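Local coordinates for putative uncharacterized protein (Mycobacterium avium, PDB 2Z6V), which probably acts as a sulfotransferase, moving a sulfuryl group from the donor PAPS to a hydroxyl or amine of an unidentified acceptor, at residues Leu247-Pro250 with Val254-Glu257; Ala258-Phe263 with Glu324-Glu329. All coordinates share one frame; numbering follows the deposited sequence.

Interaction 1 (Leu247-Pro250 with Val254-Glu257); sequences LKMP and VHIE. With PLM (palmitic acid), chain C.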
loop_
_atom_site.group_PDB
_atom_site.type_symbol
_atom_site.label_atom_id
_atom_site.label_comp_id
_atom_site.label_asym_id
_atom_site.label_seq_id
_atom_site.Cartn_x
_atom_site.Cartn_y
_atom_site.Cartn_z
ATOM N N LEU A 247 -8.207 3.462 6.049
ATOM C CA LEU A 247 -6.921 2.999 5.548
ATOM C C LEU A 247 -7.043 1.854 4.572
ATOM O O LEU A 247 -8.071 1.171 4.526
ATOM C CB LEU A 247 -6.045 2.566 6.717
ATOM C CG LEU A 247 -5.952 3.609 7.827
ATOM C CD1 LEU A 247 -5.380 2.989 9.091
ATOM C CD2 LEU A 247 -5.102 4.763 7.338
ATOM N N LYS A 248 -5.976 1.655 3.796
ATOM C CA LYS A 248 -5.918 0.591 2.808
ATOM C C LYS A 248 -4.499 0.100 2.545
ATOM O O LYS A 248 -3.539 0.867 2.597
ATOM C CB LYS A 248 -6.532 1.050 1.480
ATOM C CG LYS A 248 -6.455 -0.005 0.385
ATOM C CD LYS A 248 -7.298 0.332 -0.839
ATOM C CE LYS A 248 -6.639 1.379 -1.726
ATOM N NZ LYS A 248 -7.410 1.607 -2.990
ATOM N N MET A 249 -4.397 -1.195 2.264
ATOM C CA MET A 249 -3.153 -1.876 1.923
ATOM C C MET A 249 -3.468 -3.354 1.809
ATOM O O MET A 249 -3.818 -3.999 2.793
ATOM C CB MET A 249 -2.059 -1.679 2.972
ATOM C CG MET A 249 -0.777 -2.402 2.581
ATOM S SD MET A 249 0.641 -2.145 3.655
ATOM C CE MET A 249 0.559 -3.586 4.720
ATOM N N PRO A 250 -3.361 -3.911 0.593
ATOM C CA PRO A 250 -3.644 -5.333 0.374
ATOM C C PRO A 250 -2.955 -6.284 1.350
ATOM O O PRO A 250 -3.622 -7.099 1.986
ATOM C CB PRO A 250 -3.207 -5.552 -1.075
ATOM C CG PRO A 250 -3.561 -4.245 -1.724
ATOM C CD PRO A 250 -3.122 -3.215 -0.688
ATOM N N VAL A 254 -2.051 -10.281 4.748
ATOM C CA VAL A 254 -0.940 -11.150 5.083
ATOM C C VAL A 254 -0.547 -10.926 6.539
ATOM O O VAL A 254 -0.432 -11.873 7.318
ATOM C CB VAL A 254 0.268 -10.849 4.176
ATOM C CG1 VAL A 254 1.439 -11.729 4.553
ATOM C CG2 VAL A 254 -0.123 -11.058 2.712
ATOM N N HIS A 255 -0.363 -9.665 6.906
ATOM C CA HIS A 255 0.036 -9.302 8.259
ATOM C C HIS A 255 -1.153 -9.039 9.185
ATOM O O HIS A 255 -1.016 -8.318 10.179
ATOM C CB HIS A 255 0.916 -8.046 8.209
ATOM C CG HIS A 255 1.973 -8.090 7.151
ATOM N ND1 HIS A 255 2.901 -9.104 7.068
ATOM C CD2 HIS A 255 2.239 -7.253 6.120
ATOM C CE1 HIS A 255 3.693 -8.892 6.032
ATOM N NE2 HIS A 255 3.312 -7.774 5.440
ATOM N N ILE A 256 -2.307 -9.631 8.888
ATOM C CA ILE A 256 -3.499 -9.380 9.699
ATOM C C ILE A 256 -3.351 -9.638 11.199
ATOM O O ILE A 256 -4.012 -8.985 12.011
ATOM C CB ILE A 256 -4.722 -10.154 9.157
ATOM C CG1 ILE A 256 -5.991 -9.644 9.850
ATOM C CG2 ILE A 256 -4.524 -11.648 9.339
ATOM C CD1 ILE A 256 -7.265 -9.963 9.106
ATOM N N GLU A 257 -2.477 -10.566 11.573
ATOM C CA GLU A 257 -2.265 -10.855 12.985
ATOM C C GLU A 257 -1.599 -9.694 13.737
ATOM O O GLU A 257 -1.990 -9.372 14.860
ATOM C CB GLU A 257 -1.436 -12.130 13.157
ATOM C CG GLU A 257 -2.171 -13.429 12.804
ATOM C CD GLU A 257 -3.606 -13.477 13.337
ATOM O OE1 GLU A 257 -3.885 -12.823 14.366
ATOM O OE2 GLU A 257 -4.451 -14.176 12.733
HETATM C C1 PLM C . 6.208 -7.032 -4.546
HETATM O O1 PLM C . 6.716 -8.174 -4.556
HETATM O O2 PLM C . 6.788 -5.974 -4.221
HETATM C C2 PLM C . 4.742 -6.906 -4.969
HETATM C C3 PLM C . 3.865 -7.927 -4.242
HETATM C C4 PLM C . 2.377 -7.740 -4.543
HETATM C C5 PLM C . 1.878 -6.362 -4.099
HETATM C C6 PLM C . 2.221 -5.275 -5.120
HETATM C C7 PLM C . 2.000 -3.889 -4.513
HETATM C C8 PLM C . 3.097 -3.563 -3.499
HETATM C C9 PLM C . 2.500 -2.841 -2.291
HETATM C CA PLM C . 1.653 -1.640 -2.718
HETATM C CB PLM C . 0.678 -1.225 -1.613
HETATM C CC PLM C . -0.191 -2.419 -1.213
HETATM C CD PLM C . 0.566 -3.351 -0.264
HETATM C CE PLM C . -0.020 -4.765 -0.247
HETATM C CF PLM C . 0.158 -5.424 -1.617
HETATM C CG PLM C . -0.281 -6.888 -1.605
#
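M249 and H255 meet where a strand hands over to a helix, a worked example of how a β-strand and the helix after it can shape a pocket wall. The methionine methyl CE comes up to the imidazole at its edge, near the ring plane, 4.3 Å from H255 CD2. Two torsions put it there: CG stands anti to the backbone N (chi1 -180°), and the chain then bends at its thioether (chi3 97°), swinging CE toward the ring. One face of the imidazole is covered from within its own segment, V254 CB lying over the ring centre. The backbones stay apart; P250 O turns instead to the hydroxyl of S253 in the intervening turn, while V254 O accepts a bond from R318.

A palmitic acid molecule follows the other side of this corner. Its terminal methylene run passes M249 CG, whose nearest ligand atom, CD, is 3.3 Å away, and lies against the P250 ring, where P250 CB is 3.3 Å from the last ligand carbon, CG. The palmitic acid is also hydrogen-bonded to Q311. A bound sulfate about 5 Å from the side chain of P250, and the K248 ammonium bonded to T119, are consistent with the corner lying beside the loop that in related sulfotransferases binds the 5'-phosphosulfate of PAPS; the sulfate may come from the crystallisation liquor, and the lipid may mark an acceptor pocket.

Outside this shell, Y227 of helix 224-238 touches both M249 and H255, and helix 192-195 packs on M249. Strand 244-248 pairs with strand 109-113, while H255 is the N-cap residue of helix 256-262, beside helix 301-326.

Interaction 2 (Ala258-Phe263 with Glu324-Glu329); sequences ALLKVF and ERIGDE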
loop_
_atom_site.group_PDB
_atom_site.type_symbol
_atom_site.label_atom_id
_atom_site.label_comp_id
_atom_site.label_asym_id
_atom_site.label_seq_id
_atom_site.Cartn_x
_atom_site.Cartn_y
_atom_site.Cartn_z
ATOM N N ALA A 258 -0.598 -9.065 13.129
ATOM C CA ALA A 258 0.083 -7.949 13.779
ATOM C C ALA A 258 -0.828 -6.720 13.796
ATOM O O ALA A 258 -0.820 -5.935 14.751
ATOM C CB ALA A 258 1.389 -7.632 13.058
ATOM N N LEU A 259 -1.608 -6.557 12.727
ATOM C CA LEU A 259 -2.546 -5.448 12.620
ATOM C C LEU A 259 -3.512 -5.508 13.815
ATOM O O LEU A 259 -3.640 -4.542 14.571
ATOM C CB LEU A 259 -3.312 -5.559 11.292
ATOM C CG LEU A 259 -4.341 -4.495 10.888
ATOM C CD1 LEU A 259 -4.736 -4.707 9.440
ATOM C CD2 LEU A 259 -5.566 -4.566 11.768
ATOM N N LEU A 260 -4.171 -6.654 13.993
ATOM C CA LEU A 260 -5.124 -6.835 15.085
ATOM C C LEU A 260 -4.520 -6.540 16.446
ATOM O O LEU A 260 -5.188 -6.008 17.344
ATOM C CB LEU A 260 -5.685 -8.253 15.062
ATOM C CG LEU A 260 -6.699 -8.428 13.933
ATOM C CD1 LEU A 260 -7.122 -9.886 13.822
ATOM C CD2 LEU A 260 -7.895 -7.522 14.191
ATOM N N LYS A 261 -3.249 -6.887 16.593
ATOM C CA LYS A 261 -2.527 -6.648 17.831
ATOM C C LYS A 261 -2.504 -5.142 18.145
ATOM O O LYS A 261 -2.789 -4.739 19.264
ATOM C CB LYS A 261 -1.095 -7.159 17.690
ATOM C CG LYS A 261 -0.464 -7.631 18.976
ATOM C CD LYS A 261 -0.842 -9.074 19.252
ATOM C CE LYS A 261 -0.243 -10.000 18.206
ATOM N NZ LYS A 261 -0.537 -11.430 18.508
ATOM N N VAL A 262 -2.179 -4.324 17.143
ATOM C CA VAL A 262 -2.091 -2.865 17.289
ATOM C C VAL A 262 -3.427 -2.121 17.157
ATOM O O VAL A 262 -3.642 -1.101 17.818
ATOM C CB VAL A 262 -1.081 -2.288 16.269
ATOM C CG1 VAL A 262 -1.139 -0.763 16.254
ATOM C CG2 VAL A 262 0.317 -2.770 16.620
ATOM N N PHE A 263 -4.315 -2.619 16.299
ATOM C CA PHE A 263 -5.634 -2.007 16.114
ATOM C C PHE A 263 -6.697 -3.078 16.374
ATOM O O PHE A 263 -7.448 -3.455 15.475
ATOM C CB PHE A 263 -5.799 -1.488 14.686
ATOM C CG PHE A 263 -4.739 -0.519 14.259
ATOM C CD1 PHE A 263 -4.789 0.807 14.663
ATOM C CD2 PHE A 263 -3.689 -0.934 13.442
ATOM C CE1 PHE A 263 -3.817 1.707 14.262
ATOM C CE2 PHE A 263 -2.706 -0.038 13.035
ATOM C CZ PHE A 263 -2.771 1.287 13.446
ATOM N N GLU A 324 -11.656 -17.300 10.578
ATOM C CA GLU A 324 -12.156 -18.508 11.206
ATOM C C GLU A 324 -12.096 -18.354 12.724
ATOM O O GLU A 324 -12.971 -18.830 13.449
ATOM C CB GLU A 324 -11.324 -19.719 10.763
ATOM C CG GLU A 324 -11.701 -21.015 11.461
ATOM C CD GLU A 324 -11.028 -22.236 10.863
ATOM O OE1 GLU A 324 -9.785 -22.238 10.730
ATOM O OE2 GLU A 324 -11.746 -23.204 10.532
ATOM N N ARG A 325 -11.074 -17.650 13.193
ATOM C CA ARG A 325 -10.873 -17.454 14.616
ATOM C C ARG A 325 -11.722 -16.368 15.256
ATOM O O ARG A 325 -12.276 -16.586 16.334
ATOM C CB ARG A 325 -9.392 -17.179 14.895
ATOM C CG ARG A 325 -9.098 -16.764 16.323
ATOM C CD ARG A 325 -7.605 -16.756 16.585
ATOM N NE ARG A 325 -6.892 -15.822 15.715
ATOM C CZ ARG A 325 -6.876 -14.504 15.885
ATOM N NH1 ARG A 325 -7.534 -13.955 16.902
ATOM N NH2 ARG A 325 -6.210 -13.734 15.034
ATOM N N ILE A 326 -11.836 -15.213 14.598
ATOM C CA ILE A 326 -12.592 -14.093 15.160
ATOM C C ILE A 326 -14.024 -13.902 14.647
ATOM O O ILE A 326 -14.785 -13.113 15.216
ATOM C CB ILE A 326 -11.807 -12.763 14.989
ATOM C CG1 ILE A 326 -11.793 -12.336 13.515
ATOM C CG2 ILE A 326 -10.372 -12.934 15.521
ATOM C CD1 ILE A 326 -10.996 -11.085 13.253
ATOM N N GLY A 327 -14.392 -14.614 13.582
ATOM C CA GLY A 327 -15.744 -14.507 13.055
ATOM C C GLY A 327 -15.919 -13.663 11.804
ATOM O O GLY A 327 -15.223 -12.665 11.605
ATOM N N ASP A 328 -16.863 -14.058 10.959
ATOM C CA ASP A 328 -17.131 -13.333 9.727
ATOM C C ASP A 328 -17.654 -11.923 9.980
ATOM O O ASP A 328 -17.456 -11.026 9.157
ATOM C CB ASP A 328 -18.158 -14.075 8.885
ATOM C CG ASP A 328 -18.363 -13.433 7.526
ATOM O OD1 ASP A 328 -17.437 -13.526 6.690
ATOM O OD2 ASP A 328 -19.442 -12.835 7.294
ATOM N N GLU A 329 -18.322 -11.728 11.113
ATOM C CA GLU A 329 -18.892 -10.428 11.444
ATOM C C GLU A 329 -17.858 -9.302 11.640
ATOM O O GLU A 329 -18.209 -8.125 11.630
ATOM C CB GLU A 329 -19.787 -10.558 12.687
ATOM C CG GLU A 329 -19.040 -10.775 13.995
ATOM C CD GLU A 329 -19.958 -11.171 15.147
ATOM O OE1 GLU A 329 -21.184 -10.905 15.072
ATOM O OE2 GLU A 329 -19.450 -11.740 16.137
#
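L260 has its CG anti to the carbonyl carbon (chi1 -75°), whereas I326 places CG1 between its backbone N and carbonyl carbon (chi1 71°), and these two choices send the branches toward each other across the gap between two helices. They meet tip to tip, L260 CD1 lying 4.1 Å from I326 CD1, an apolar touch of two methyls near the C-terminal end of helix 301-326; I256 and E257 meet the same helix farther back, at A322. The backbones remain well separated, the closest CA atoms, those of L260 and I326, being 10.4 Å apart.

The same L260 methyl also lies 4.1 Å from R325 NH2; the L260 and R325 side chains approach from opposite directions, and the methyl meets the guanidinium obliquely. This nitrogen is committed to a salt bridge with E257, one turn earlier in the helix of L260, so a charged pair flanks the apolar one at the protein surface. Beyond them I326 rests on F331. Helix 301-326 ends at I326, and G327, with positive phi, is the first residue to leave it, before strand 331-335.

Helix 256-262 connects parallel strands 244-248 and 267-272, and helix 301-326 leads into edge strand 331-335: the layered α/β architecture, with strand order 2-3-1-4-5, characteristic of the PAPS-dependent sulfotransferase fold.

Overall arrangement
Read from the N terminus, interaction 1 comes first and closes a tight corner of only three residues, between the end of strand 244-248 and the start of helix 256-262. Interaction 2 opens directly afterwards on that same helix and closes a far larger loop of sixty residues, which takes in strand 267-272 and most of helix 301-326. The two therefore stand in series, neither nested nor crossed, their centres about 11 Å apart. The E257 to R325 salt bridge runs from the segments of one to those of the other. Together they tie the C-terminal end of strand 244-248, through helix 256-262, to the surface turn that leads into edge strand 331-335.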